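GDP-L-fucose synthase (Campylobacter jejuni subsp. jejuni serotype O:2, PDB 7M13) makes GDP-D-glycero-L-gluco-heptose for the capsular polysaccharide in an NADPH-dependent reaction and belongs to the fucose synthase subfamily of NAD(P)-dependent epimerases/dehydratases. Local coordinates at residues Arg183-Leu188 against Arg242-Ser247; Ala187-Phe192 against Met341-Tyr346; Ile283-Lys288 against Ile333-Gly338. All coordinates share one frame; numbering follows the deposited sequence.

Contact 1. Residues Arg183-Leu188 against Arg242-Ser247; sequences RVLPAL and REFIHS. With NAP (NADP nicotinamide-adenine-dinucleotide phosphate), chain E.
Leu-185 and Phe-244 meet at a slant. CD2 of Leu-185 sits over one face of the Phe-244 ring, nearer its rim than its middle. It lies 4.0 Å from the ring centroid and 18° off the normal, a CH-pi contact. CB of Leu-185 reaches CE1 of Phe-244 at 3.7 Å. Val-184 takes a different side of the same ring: its CG1 stands at the edge, 4.2 Å from CZ of Phe-244. Val-184 also lies over a face of the Arg-242 guanidinium. Its CG2 is 3.5 Å from NE of Arg-242. In Val-184, CG1 is anti to the backbone N (chi1 168°) and CG2 is beside it, and both methyls reach the arginine.

Strand 241-246 belongs to the main sheet of the NADP-binding Rossmann-type domain, and helix 184-199 packs against it here. Arg-183, at the N-cap position of that helix, turns to the cofactor instead. NH1 of Arg-183 gives a bond of 2.8 Å to O1A of NADP, in the guanidinium plane. NH2 of Arg-183 gives a longer one of 3.2 Å to O1N of NADP. One guanidinium thus spans both phosphates and probably offsets their charge, while apolar groups cover Phe-244 and a face of Arg-242, predicted to bind substrate.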
loop_
_atom_site.group_PDB
_atom_site.type_symbol
_atom_site.label_atom_id
_atom_site.label_comp_id
_atom_site.label_asym_id
_atom_site.label_seq_id
_atom_site.Cartn_x
_atom_site.Cartn_y
_atom_site.Cartn_z
ATOM N N ARG B 183 -20.566 -11.858 -7.828
ATOM C CA ARG B 183 -21.596 -10.853 -7.474
ATOM C C ARG B 183 -22.768 -11.611 -6.870
ATOM O O ARG B 183 -23.690 -11.995 -7.642
ATOM C CB ARG B 183 -21.953 -10.022 -8.696
ATOM C CG ARG B 183 -20.773 -9.187 -9.151
ATOM C CD ARG B 183 -21.153 -8.215 -10.215
ATOM N NE ARG B 183 -19.939 -7.598 -10.720
ATOM C CZ ARG B 183 -19.528 -6.363 -10.443
ATOM N NH1 ARG B 183 -18.400 -5.936 -10.993
ATOM N NH2 ARG B 183 -20.249 -5.553 -9.675
ATOM N N VAL B 184 -22.697 -11.848 -5.556
ATOM C CA VAL B 184 -23.426 -12.967 -4.889
ATOM C C VAL B 184 -24.925 -12.750 -5.119
ATOM O O VAL B 184 -25.597 -13.693 -5.577
ATOM C CB VAL B 184 -23.088 -13.083 -3.387
ATOM C CG1 VAL B 184 -24.040 -14.018 -2.655
ATOM C CG2 VAL B 184 -21.649 -13.520 -3.170
ATOM N N LEU B 185 -25.457 -11.571 -4.776
ATOM C CA LEU B 185 -26.933 -11.397 -4.754
ATOM C C LEU B 185 -27.450 -11.321 -6.187
ATOM O O LEU B 185 -28.378 -12.045 -6.532
ATOM C CB LEU B 185 -27.320 -10.194 -3.891
ATOM C CG LEU B 185 -28.780 -10.112 -3.452
ATOM C CD1 LEU B 185 -29.392 -11.489 -3.227
ATOM C CD2 LEU B 185 -28.940 -9.264 -2.205
ATOM N N PRO B 186 -26.877 -10.515 -7.110
ATOM C CA PRO B 186 -27.362 -10.509 -8.490
ATOM C C PRO B 186 -27.356 -11.898 -9.137
ATOM O O PRO B 186 -28.322 -12.197 -9.822
ATOM C CB PRO B 186 -26.411 -9.538 -9.212
ATOM C CG PRO B 186 -26.013 -8.576 -8.098
ATOM C CD PRO B 186 -25.853 -9.474 -6.886
ATOM N N ALA B 187 -26.325 -12.705 -8.882
ATOM C CA ALA B 187 -26.175 -14.067 -9.456
ATOM C C ALA B 187 -27.208 -15.004 -8.835
ATOM O O ALA B 187 -27.790 -15.811 -9.580
ATOM C CB ALA B 187 -24.792 -14.614 -9.228
ATOM N N LEU B 188 -27.419 -14.910 -7.520
ATOM C CA LEU B 188 -28.449 -15.712 -6.819
ATOM C C LEU B 188 -29.816 -15.416 -7.451
ATOM O O LEU B 188 -30.540 -16.379 -7.772
ATOM C CB LEU B 188 -28.416 -15.371 -5.324
ATOM C CG LEU B 188 -29.205 -16.312 -4.416
ATOM C CD1 LEU B 188 -28.792 -17.759 -4.622
ATOM C CD2 LEU B 188 -29.006 -15.909 -2.966
ATOM N N ARG B 242 -23.548 -13.128 5.048
ATOM C CA ARG B 242 -23.088 -11.984 4.228
ATOM C C ARG B 242 -23.981 -10.788 4.524
ATOM O O ARG B 242 -25.167 -11.002 4.867
ATOM C CB ARG B 242 -23.200 -12.332 2.744
ATOM C CG ARG B 242 -22.035 -13.140 2.205
ATOM C CD ARG B 242 -22.281 -13.407 0.743
ATOM N NE ARG B 242 -21.389 -14.426 0.224
ATOM C CZ ARG B 242 -21.662 -15.723 0.176
ATOM N NH1 ARG B 242 -20.772 -16.558 -0.338
ATOM N NH2 ARG B 242 -22.821 -16.178 0.626
ATOM N N GLU B 243 -23.401 -9.587 4.419
ATOM C CA GLU B 243 -24.038 -8.268 4.528
ATOM C C GLU B 243 -24.186 -7.778 3.086
ATOM O O GLU B 243 -23.327 -8.149 2.255
ATOM C CB GLU B 243 -23.086 -7.316 5.264
ATOM C CG GLU B 243 -23.697 -5.989 5.577
ATOM C CD GLU B 243 -22.721 -4.993 6.125
ATOM O OE1 GLU B 243 -21.423 -5.257 6.136
ATOM O OE2 GLU B 243 -23.227 -3.956 6.563
ATOM N N PHE B 244 -25.232 -7.022 2.786
ATOM C CA PHE B 244 -25.427 -6.438 1.438
ATOM C C PHE B 244 -25.812 -4.981 1.599
ATOM O O PHE B 244 -26.432 -4.572 2.611
ATOM C CB PHE B 244 -26.502 -7.184 0.639
ATOM C CG PHE B 244 -26.217 -8.642 0.448
ATOM C CD1 PHE B 244 -25.482 -9.080 -0.637
ATOM C CD2 PHE B 244 -26.685 -9.580 1.360
ATOM C CE1 PHE B 244 -25.189 -10.422 -0.814
ATOM C CE2 PHE B 244 -26.395 -10.924 1.172
ATOM C CZ PHE B 244 -25.647 -11.340 0.099
ATOM N N ILE B 245 -25.452 -4.175 0.601
ATOM C CA ILE B 245 -25.928 -2.780 0.523
ATOM C C ILE B 245 -26.426 -2.578 -0.903
ATOM O O ILE B 245 -25.722 -2.948 -1.853
ATOM C CB ILE B 245 -24.872 -1.743 0.973
ATOM C CG1 ILE B 245 -25.485 -0.340 1.031
ATOM C CG2 ILE B 245 -23.610 -1.807 0.112
ATOM C CD1 ILE B 245 -24.568 0.751 1.569
ATOM N N HIS B 246 -27.621 -2.017 -1.006
ATOM C CA HIS B 246 -28.217 -1.679 -2.308
ATOM C C HIS B 246 -27.518 -0.432 -2.835
ATOM O O HIS B 246 -27.305 0.511 -2.055
ATOM C CB HIS B 246 -29.720 -1.496 -2.128
ATOM C CG HIS B 246 -30.469 -1.361 -3.403
ATOM N ND1 HIS B 246 -30.525 -0.178 -4.098
ATOM C CD2 HIS B 246 -31.180 -2.270 -4.118
ATOM C CE1 HIS B 246 -31.257 -0.352 -5.191
ATOM N NE2 HIS B 246 -31.693 -1.637 -5.219
ATOM N N SER B 247 -27.313 -0.373 -4.139
ATOM C CA SER B 247 -26.579 0.752 -4.754
ATOM C C SER B 247 -27.318 2.089 -4.580
ATOM O O SER B 247 -26.629 3.124 -4.613
ATOM C CB SER B 247 -26.241 0.448 -6.145
ATOM O OG SER B 247 -27.432 0.217 -6.889
HETATM P PA NAP E . -17.883 -2.365 -11.120
HETATM O O1A NAP E . -16.955 -3.542 -11.155
HETATM O O2A NAP E . -19.349 -2.635 -11.360
HETATM O O5B NAP E . -17.471 -1.262 -12.159
HETATM C C5B NAP E . -16.121 -0.808 -12.245
HETATM C C4B NAP E . -16.066 0.169 -13.377
HETATM O O4B NAP E . -14.723 0.706 -13.409
HETATM C C3B NAP E . -16.336 -0.441 -14.769
HETATM O O3B NAP E . -17.367 0.293 -15.419
HETATM C C2B NAP E . -14.980 -0.362 -15.462
HETATM O O2B NAP E . -15.064 -0.074 -16.858
HETATM C C1B NAP E . -14.338 0.830 -14.762
HETATM N N9A NAP E . -12.895 0.787 -14.858
HETATM C C8A NAP E . -12.050 -0.175 -14.395
HETATM N N7A NAP E . -10.797 0.005 -14.739
HETATM C C5A NAP E . -10.821 1.160 -15.492
HETATM C C6A NAP E . -9.804 1.868 -16.158
HETATM N N6A NAP E . -8.526 1.475 -16.208
HETATM N N1A NAP E . -10.176 2.980 -16.828
HETATM C C2A NAP E . -11.462 3.356 -16.806
HETATM N N3A NAP E . -12.502 2.761 -16.219
HETATM C C4A NAP E . -12.107 1.653 -15.580
HETATM O O3 NAP E . -17.713 -1.627 -9.713
HETATM P PN NAP E . -18.691 -1.645 -8.468
HETATM O O1N NAP E . -19.049 -3.051 -8.179
HETATM O O2N NAP E . -19.751 -0.654 -8.744
HETATM O O5D NAP E . -17.708 -1.096 -7.318
HETATM C C5D NAP E . -17.640 0.281 -7.025
HETATM C C4D NAP E . -16.676 0.460 -5.887
HETATM O O4D NAP E . -17.185 -0.212 -4.703
HETATM C C3D NAP E . -15.270 -0.103 -6.136
HETATM O O3D NAP E . -14.275 0.716 -5.505
HETATM C C2D NAP E . -15.373 -1.455 -5.487
HETATM O O2D NAP E . -14.111 -2.034 -5.169
HETATM C C1D NAP E . -16.201 -1.143 -4.257
HETATM N N1N NAP E . -16.829 -2.369 -3.715
HETATM C C2N NAP E . -17.728 -3.099 -4.442
HETATM C C3N NAP E . -18.221 -4.263 -3.959
HETATM C C7N NAP E . -19.190 -5.105 -4.711
HETATM O O7N NAP E . -19.729 -6.068 -4.128
HETATM N N7N NAP E . -19.444 -4.781 -5.976
HETATM C C4N NAP E . -17.850 -4.715 -2.633
HETATM C C5N NAP E . -16.930 -3.873 -1.902
HETATM C C6N NAP E . -16.415 -2.822 -2.464
HETATM P P2B NAP E . -15.423 -1.246 -17.913
HETATM O O1X NAP E . -16.904 -1.437 -17.743
HETATM O O2X NAP E . -14.601 -2.426 -17.636
HETATM O O3X NAP E . -15.045 -0.630 -19.274
#

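Contact 2. Residues Ala187-Phe192 against Met341-Tyr346; sequences ALLRKF and MMYEWY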
loop_
_atom_site.group_PDB
_atom_site.type_symbol
_atom_site.label_atom_id
_atom_site.label_comp_id
_atom_site.label_asym_id
_atom_site.label_seq_id
_atom_site.Cartn_x
_atom_site.Cartn_y
_atom_site.Cartn_z
ATOM N N ALA B 187 -26.325 -12.705 -8.882
ATOM C CA ALA B 187 -26.175 -14.067 -9.456
ATOM C C ALA B 187 -27.208 -15.004 -8.835
ATOM O O ALA B 187 -27.790 -15.811 -9.580
ATOM C CB ALA B 187 -24.792 -14.614 -9.228
ATOM N N LEU B 188 -27.419 -14.910 -7.520
ATOM C CA LEU B 188 -28.449 -15.712 -6.819
ATOM C C LEU B 188 -29.816 -15.416 -7.451
ATOM O O LEU B 188 -30.540 -16.379 -7.772
ATOM C CB LEU B 188 -28.416 -15.371 -5.324
ATOM C CG LEU B 188 -29.205 -16.312 -4.416
ATOM C CD1 LEU B 188 -28.792 -17.759 -4.622
ATOM C CD2 LEU B 188 -29.006 -15.909 -2.966
ATOM N N LEU B 189 -30.168 -14.142 -7.633
ATOM C CA LEU B 189 -31.458 -13.753 -8.254
ATOM C C LEU B 189 -31.533 -14.444 -9.617
ATOM O O LEU B 189 -32.594 -15.048 -9.915
ATOM C CB LEU B 189 -31.555 -12.232 -8.393
ATOM C CG LEU B 189 -32.862 -11.722 -8.992
ATOM C CD1 LEU B 189 -34.054 -12.165 -8.153
ATOM C CD2 LEU B 189 -32.843 -10.209 -9.125
ATOM N N ARG B 190 -30.441 -14.411 -10.392
ATOM C CA ARG B 190 -30.448 -14.970 -11.769
ATOM C C ARG B 190 -30.572 -16.491 -11.706
ATOM O O ARG B 190 -31.273 -17.045 -12.571
ATOM C CB ARG B 190 -29.208 -14.587 -12.579
ATOM C CG ARG B 190 -29.376 -14.877 -14.067
ATOM C CD ARG B 190 -28.330 -14.211 -14.935
ATOM N NE ARG B 190 -28.407 -14.650 -16.323
ATOM C CZ ARG B 190 -27.520 -14.336 -17.261
ATOM N NH1 ARG B 190 -27.678 -14.784 -18.494
ATOM N NH2 ARG B 190 -26.486 -13.567 -16.969
ATOM N N LYS B 191 -29.931 -17.138 -10.736
ATOM C CA LYS B 191 -29.980 -18.619 -10.583
ATOM C C LYS B 191 -31.430 -19.064 -10.365
ATOM O O LYS B 191 -31.866 -20.043 -11.015
ATOM C CB LYS B 191 -29.115 -19.085 -9.408
ATOM C CG LYS B 191 -27.620 -19.187 -9.691
ATOM C CD LYS B 191 -26.838 -19.918 -8.601
ATOM C CE LYS B 191 -27.384 -21.298 -8.283
ATOM N NZ LYS B 191 -26.428 -22.126 -7.504
ATOM N N PHE B 192 -32.170 -18.395 -9.481
ATOM C CA PHE B 192 -33.577 -18.769 -9.190
ATOM C C PHE B 192 -34.468 -18.435 -10.391
ATOM O O PHE B 192 -35.406 -19.192 -10.630
ATOM C CB PHE B 192 -34.075 -18.121 -7.899
ATOM C CG PHE B 192 -33.720 -18.935 -6.687
ATOM C CD1 PHE B 192 -34.514 -19.997 -6.293
ATOM C CD2 PHE B 192 -32.559 -18.673 -5.973
ATOM C CE1 PHE B 192 -34.174 -20.765 -5.189
ATOM C CE2 PHE B 192 -32.230 -19.432 -4.861
ATOM C CZ PHE B 192 -33.027 -20.487 -4.481
ATOM N N MET B 341 -36.811 -4.754 -5.974
ATOM C CA MET B 341 -36.480 -3.649 -6.911
ATOM C C MET B 341 -35.578 -4.214 -8.016
ATOM O O MET B 341 -35.796 -3.876 -9.196
ATOM C CB MET B 341 -35.761 -2.486 -6.214
ATOM C CG MET B 341 -36.533 -1.850 -5.073
ATOM S SD MET B 341 -35.452 -0.747 -4.081
ATOM C CE MET B 341 -35.275 0.592 -5.257
ATOM N N MET B 342 -34.566 -5.012 -7.641
ATOM C CA MET B 342 -33.552 -5.560 -8.572
ATOM C C MET B 342 -34.231 -6.546 -9.543
ATOM O O MET B 342 -33.932 -6.491 -10.760
ATOM C CB MET B 342 -32.419 -6.245 -7.797
ATOM C CG MET B 342 -31.295 -6.731 -8.692
ATOM S SD MET B 342 -29.816 -7.334 -7.802
ATOM C CE MET B 342 -30.531 -8.563 -6.711
ATOM N N TYR B 343 -35.143 -7.391 -9.051
ATOM C CA TYR B 343 -35.836 -8.408 -9.897
ATOM C C TYR B 343 -36.749 -7.706 -10.910
ATOM O O TYR B 343 -36.757 -8.101 -12.087
ATOM C CB TYR B 343 -36.626 -9.425 -9.067
ATOM C CG TYR B 343 -37.079 -10.633 -9.860
ATOM C CD1 TYR B 343 -36.221 -11.281 -10.737
ATOM C CD2 TYR B 343 -38.371 -11.130 -9.738
ATOM C CE1 TYR B 343 -36.629 -12.381 -11.477
ATOM C CE2 TYR B 343 -38.797 -12.228 -10.476
ATOM C CZ TYR B 343 -37.922 -12.858 -11.340
ATOM O OH TYR B 343 -38.316 -13.944 -12.064
ATOM N N GLU B 344 -37.486 -6.680 -10.484
ATOM C CA GLU B 344 -38.369 -5.905 -11.394
ATOM C C GLU B 344 -37.523 -5.380 -12.559
ATOM O O GLU B 344 -37.941 -5.566 -13.717
ATOM C CB GLU B 344 -39.092 -4.792 -10.637
ATOM C CG GLU B 344 -40.104 -5.319 -9.631
ATOM C CD GLU B 344 -41.217 -6.168 -10.230
ATOM O OE1 GLU B 344 -41.120 -7.414 -10.160
ATOM O OE2 GLU B 344 -42.181 -5.580 -10.766
ATOM N N TRP B 345 -36.358 -4.780 -12.287
ATOM C CA TRP B 345 -35.480 -4.258 -13.366
ATOM C C TRP B 345 -34.979 -5.433 -14.208
ATOM O O TRP B 345 -34.912 -5.286 -15.447
ATOM C CB TRP B 345 -34.305 -3.413 -12.853
ATOM C CG TRP B 345 -33.571 -2.774 -13.993
ATOM C CD1 TRP B 345 -34.035 -1.760 -14.783
ATOM C CD2 TRP B 345 -32.290 -3.151 -14.535
ATOM N NE1 TRP B 345 -33.120 -1.457 -15.754
ATOM C CE2 TRP B 345 -32.037 -2.289 -15.626
ATOM C CE3 TRP B 345 -31.324 -4.105 -14.197
ATOM C CZ2 TRP B 345 -30.863 -2.360 -16.375
ATOM C CZ3 TRP B 345 -30.162 -4.175 -14.938
ATOM C CH2 TRP B 345 -29.938 -3.315 -16.013
ATOM N N TYR B 346 -34.609 -6.548 -13.572
ATOM C CA TYR B 346 -33.991 -7.701 -14.272
ATOM C C TYR B 346 -34.926 -8.164 -15.394
ATOM O O TYR B 346 -34.428 -8.426 -16.503
ATOM C CB TYR B 346 -33.699 -8.888 -13.353
ATOM C CG TYR B 346 -33.038 -10.021 -14.097
ATOM C CD1 TYR B 346 -31.667 -10.034 -14.284
ATOM C CD2 TYR B 346 -33.776 -11.035 -14.693
ATOM C CE1 TYR B 346 -31.036 -11.049 -14.985
ATOM C CE2 TYR B 346 -33.163 -12.055 -15.404
ATOM C CZ TYR B 346 -31.787 -12.066 -15.547
ATOM O OH TYR B 346 -31.148 -13.053 -16.237
#
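The hydroxyl of Tyr-343, whose ring lies against Leu-189, is held by two hydrogen bonds, to His-193 ND1 and Lys-196 NZ, both on the helix that carries Leu-189. Nearer the backbone the contact is apolar: CD1 of Leu-189 is 3.5 Å from CD1 of Tyr-343. The other methyl, CD2 of Leu-189, is 3.6 Å from CA of Tyr-343, so the leucine end presses on the backbone of helix 335-347. Met-342 closes in on the same methyl. Its chain is bent at the last torsion (chi3 54°), and its CE comes 3.7 Å from CD2 of Leu-189.

Arg-190 and Tyr-346 cross at about a right angle. OH of Tyr-346 is 3.3 Å from CG of Arg-190. NE of Arg-190 is also near, but the angle is poor for a bond. The polar ends share Asp-209 instead, through a salt bridge from Arg-190 and a hydrogen bond with Tyr-346 OH, and Arg-190 NH2 also bonds Phe-177 O.

The segment axes approach to 10.8 Å and cross at -58°. The contact joins helix 184-199 to the C-terminal helix 335-347. Helix 184-199 also packs on helix 287-298 through Leu-188 and Phe-192, which touch strand 231-235 as well.

Contact 3. Residues Ile283-Lys288 against Ile333-Gly338; sequences IDYSIK and IELKDG
Tyr-285 and Leu-335 bury most of the surface here. Their side chains run past each other in opposite directions, the leucine over one face of the ring. CD2 of Leu-335 lies 3.8 Å from the centroid of the Tyr-285 ring, 24° off its normal, as a CH-pi contact. It is displaced toward the rim and comes 3.5 Å from CD2 of Tyr-285. CB of Leu-335 follows further along the ring, 4.0 Å from CE2 of Tyr-285. CG of Leu-335 is anti to the backbone N (chi1 -174°), which carries CD2 over the ring.

Glu-334 is the third residue, in the N-cap position of helix 335-347. Its chain folds back at chi2 (-46°), and its carboxylate turns toward the tyrosine hydroxyl, which it reaches through a water. This water lies in the plane of the Tyr-285 ring, 2.7 Å from Tyr-285 OH. It donates to Glu-334 OE1 at 2.8 Å. It accepts from Leu-335 N at 3.0 Å. Glu-334 OE2 has a weak hydrogen bond to His-331 NE2. Ile-283 adds a looser touch: its CD1 is 4.2 Å from Glu-334 OE1.

In the fold, strand 285-286 is antiparallel to strand 241-246, and Tyr-285 bonds Arg-242 through the backbone. Met-293 of helix 287-298 touches both Tyr-285 and Leu-335.

The two segments thus meet mainly through one leucine-tyrosine contact and a bridging water beside it. That water occupies a backbone N-H of the first helical turn, and the nearby carboxylate would probably suit the positive end of the helix dipole.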
loop_
_atom_site.group_PDB
_atom_site.type_symbol
_atom_site.label_atom_id
_atom_site.label_comp_id
_atom_site.label_asym_id
_atom_site.label_seq_id
_atom_site.Cartn_x
_atom_site.Cartn_y
_atom_site.Cartn_z
ATOM N N ILE B 283 -26.690 -5.323 9.320
ATOM C CA ILE B 283 -27.432 -6.598 9.498
ATOM C C ILE B 283 -26.881 -7.588 8.484
ATOM O O ILE B 283 -26.691 -7.194 7.295
ATOM C CB ILE B 283 -28.939 -6.351 9.296
ATOM C CG1 ILE B 283 -29.466 -5.299 10.280
ATOM C CG2 ILE B 283 -29.699 -7.661 9.404
ATOM C CD1 ILE B 283 -30.557 -4.395 9.734
ATOM N N ASP B 284 -26.625 -8.826 8.884
ATOM C CA ASP B 284 -26.232 -9.868 7.915
ATOM C C ASP B 284 -27.266 -10.995 7.922
ATOM O O ASP B 284 -28.160 -10.982 8.808
ATOM C CB ASP B 284 -24.811 -10.373 8.132
ATOM C CG ASP B 284 -24.526 -11.079 9.442
ATOM O OD1 ASP B 284 -25.455 -11.212 10.261
ATOM O OD2 ASP B 284 -23.346 -11.461 9.624
ATOM N N TYR B 285 -27.115 -11.871 6.938
ATOM C CA TYR B 285 -28.054 -12.980 6.654
ATOM C C TYR B 285 -27.245 -14.210 6.287
ATOM O O TYR B 285 -26.227 -14.101 5.583
ATOM C CB TYR B 285 -28.990 -12.605 5.514
ATOM C CG TYR B 285 -29.920 -11.453 5.802
ATOM C CD1 TYR B 285 -31.209 -11.673 6.238
ATOM C CD2 TYR B 285 -29.532 -10.140 5.604
ATOM C CE1 TYR B 285 -32.091 -10.635 6.460
ATOM C CE2 TYR B 285 -30.391 -9.084 5.839
ATOM C CZ TYR B 285 -31.678 -9.327 6.277
ATOM O OH TYR B 285 -32.555 -8.302 6.499
ATOM N N SER B 286 -27.721 -15.391 6.698
ATOM C CA SER B 286 -27.188 -16.665 6.179
ATOM C C SER B 286 -27.565 -16.778 4.698
ATOM O O SER B 286 -28.584 -16.184 4.289
ATOM C CB SER B 286 -27.693 -17.849 6.966
ATOM O OG SER B 286 -29.070 -18.043 6.721
ATOM N N ILE B 287 -26.764 -17.505 3.933
ATOM C CA ILE B 287 -27.066 -17.822 2.509
ATOM C C ILE B 287 -28.407 -18.570 2.448
ATOM O O ILE B 287 -29.168 -18.331 1.518
ATOM C CB ILE B 287 -25.899 -18.569 1.827
ATOM C CG1 ILE B 287 -26.174 -18.778 0.337
ATOM C CG2 ILE B 287 -25.562 -19.877 2.524
ATOM C CD1 ILE B 287 -26.495 -17.499 -0.414
ATOM N N LYS B 288 -28.765 -19.347 3.465
ATOM C CA LYS B 288 -30.108 -19.992 3.489
ATOM C C LYS B 288 -31.186 -18.911 3.482
ATOM O O LYS B 288 -32.124 -19.006 2.667
ATOM C CB LYS B 288 -30.275 -20.893 4.713
ATOM C CG LYS B 288 -31.655 -21.503 4.874
ATOM C CD LYS B 288 -31.675 -22.671 5.832
ATOM C CE LYS B 288 -31.068 -22.354 7.183
ATOM N NZ LYS B 288 -31.239 -23.493 8.117
ATOM N N ILE B 333 -33.048 0.862 2.647
ATOM C CA ILE B 333 -33.536 -0.272 1.819
ATOM C C ILE B 333 -33.250 -1.558 2.582
ATOM O O ILE B 333 -32.091 -1.966 2.684
ATOM C CB ILE B 333 -32.922 -0.268 0.407
ATOM C CG1 ILE B 333 -33.246 1.023 -0.340
ATOM C CG2 ILE B 333 -33.383 -1.482 -0.370
ATOM C CD1 ILE B 333 -32.572 1.132 -1.670
ATOM N N GLU B 334 -34.304 -2.207 3.087
ATOM C CA GLU B 334 -34.185 -3.560 3.665
ATOM C C GLU B 334 -34.005 -4.559 2.524
ATOM O O GLU B 334 -34.441 -4.292 1.403
ATOM C CB GLU B 334 -35.403 -3.891 4.530
ATOM C CG GLU B 334 -35.589 -2.968 5.733
ATOM C CD GLU B 334 -34.363 -2.664 6.594
ATOM O OE1 GLU B 334 -33.527 -3.567 6.826
ATOM O OE2 GLU B 334 -34.268 -1.517 7.066
ATOM N N LEU B 335 -33.312 -5.641 2.801
ATOM C CA LEU B 335 -32.835 -6.596 1.781
ATOM C C LEU B 335 -33.995 -7.117 0.909
ATOM O O LEU B 335 -33.858 -7.097 -0.331
ATOM C CB LEU B 335 -32.051 -7.706 2.459
ATOM C CG LEU B 335 -31.374 -8.691 1.506
ATOM C CD1 LEU B 335 -30.432 -7.987 0.539
ATOM C CD2 LEU B 335 -30.621 -9.745 2.282
ATOM N N LYS B 336 -35.099 -7.575 1.504
ATOM C CA LYS B 336 -36.234 -8.133 0.711
ATOM C C LYS B 336 -36.726 -7.084 -0.298
ATOM O O LYS B 336 -36.928 -7.437 -1.488
ATOM C CB LYS B 336 -37.360 -8.587 1.646
ATOM C CG LYS B 336 -37.097 -9.915 2.338
ATOM C CD LYS B 336 -38.182 -10.344 3.327
ATOM C CE LYS B 336 -37.738 -10.267 4.776
ATOM N NZ LYS B 336 -37.712 -8.868 5.265
ATOM N N ASP B 337 -36.917 -5.838 0.154
ATOM C CA ASP B 337 -37.407 -4.730 -0.695
ATOM C C ASP B 337 -36.389 -4.496 -1.812
ATOM O O ASP B 337 -36.798 -4.354 -2.948
ATOM C CB ASP B 337 -37.680 -3.468 0.120
ATOM C CG ASP B 337 -38.876 -3.603 1.050
ATOM O OD1 ASP B 337 -39.837 -4.314 0.674
ATOM O OD2 ASP B 337 -38.836 -3.008 2.142
ATOM N N GLY B 338 -35.094 -4.517 -1.500
ATOM C CA GLY B 338 -34.051 -4.222 -2.499
ATOM C C GLY B 338 -33.996 -5.306 -3.555
ATOM O O GLY B 338 -33.806 -4.986 -4.734
HETATM O O HOH W 1 -32.293 -5.770 5.578
#

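The three contacts adjoin one another. Contacts 1 and 2 share Ala-187 and Leu-188 on helix 184-199, and their centres are about 10 Å apart. Contact 1 lies about 9 Å from contact 3, centre to centre. Their strands, 241-246 and 285-286, are neighbours in the sheet, and CD2 of Leu-185 meets CD1 of Leu-335 at 3.4 Å. Contacts 2 and 3 both use helix 335-347, with centres about 14 Å apart. Contact 1 reaches NADP directly through Arg-183. The side chains of Met-342 in contact 2 and Leu-335 in contact 3 stay about 11 and 12 Å from the cofactor.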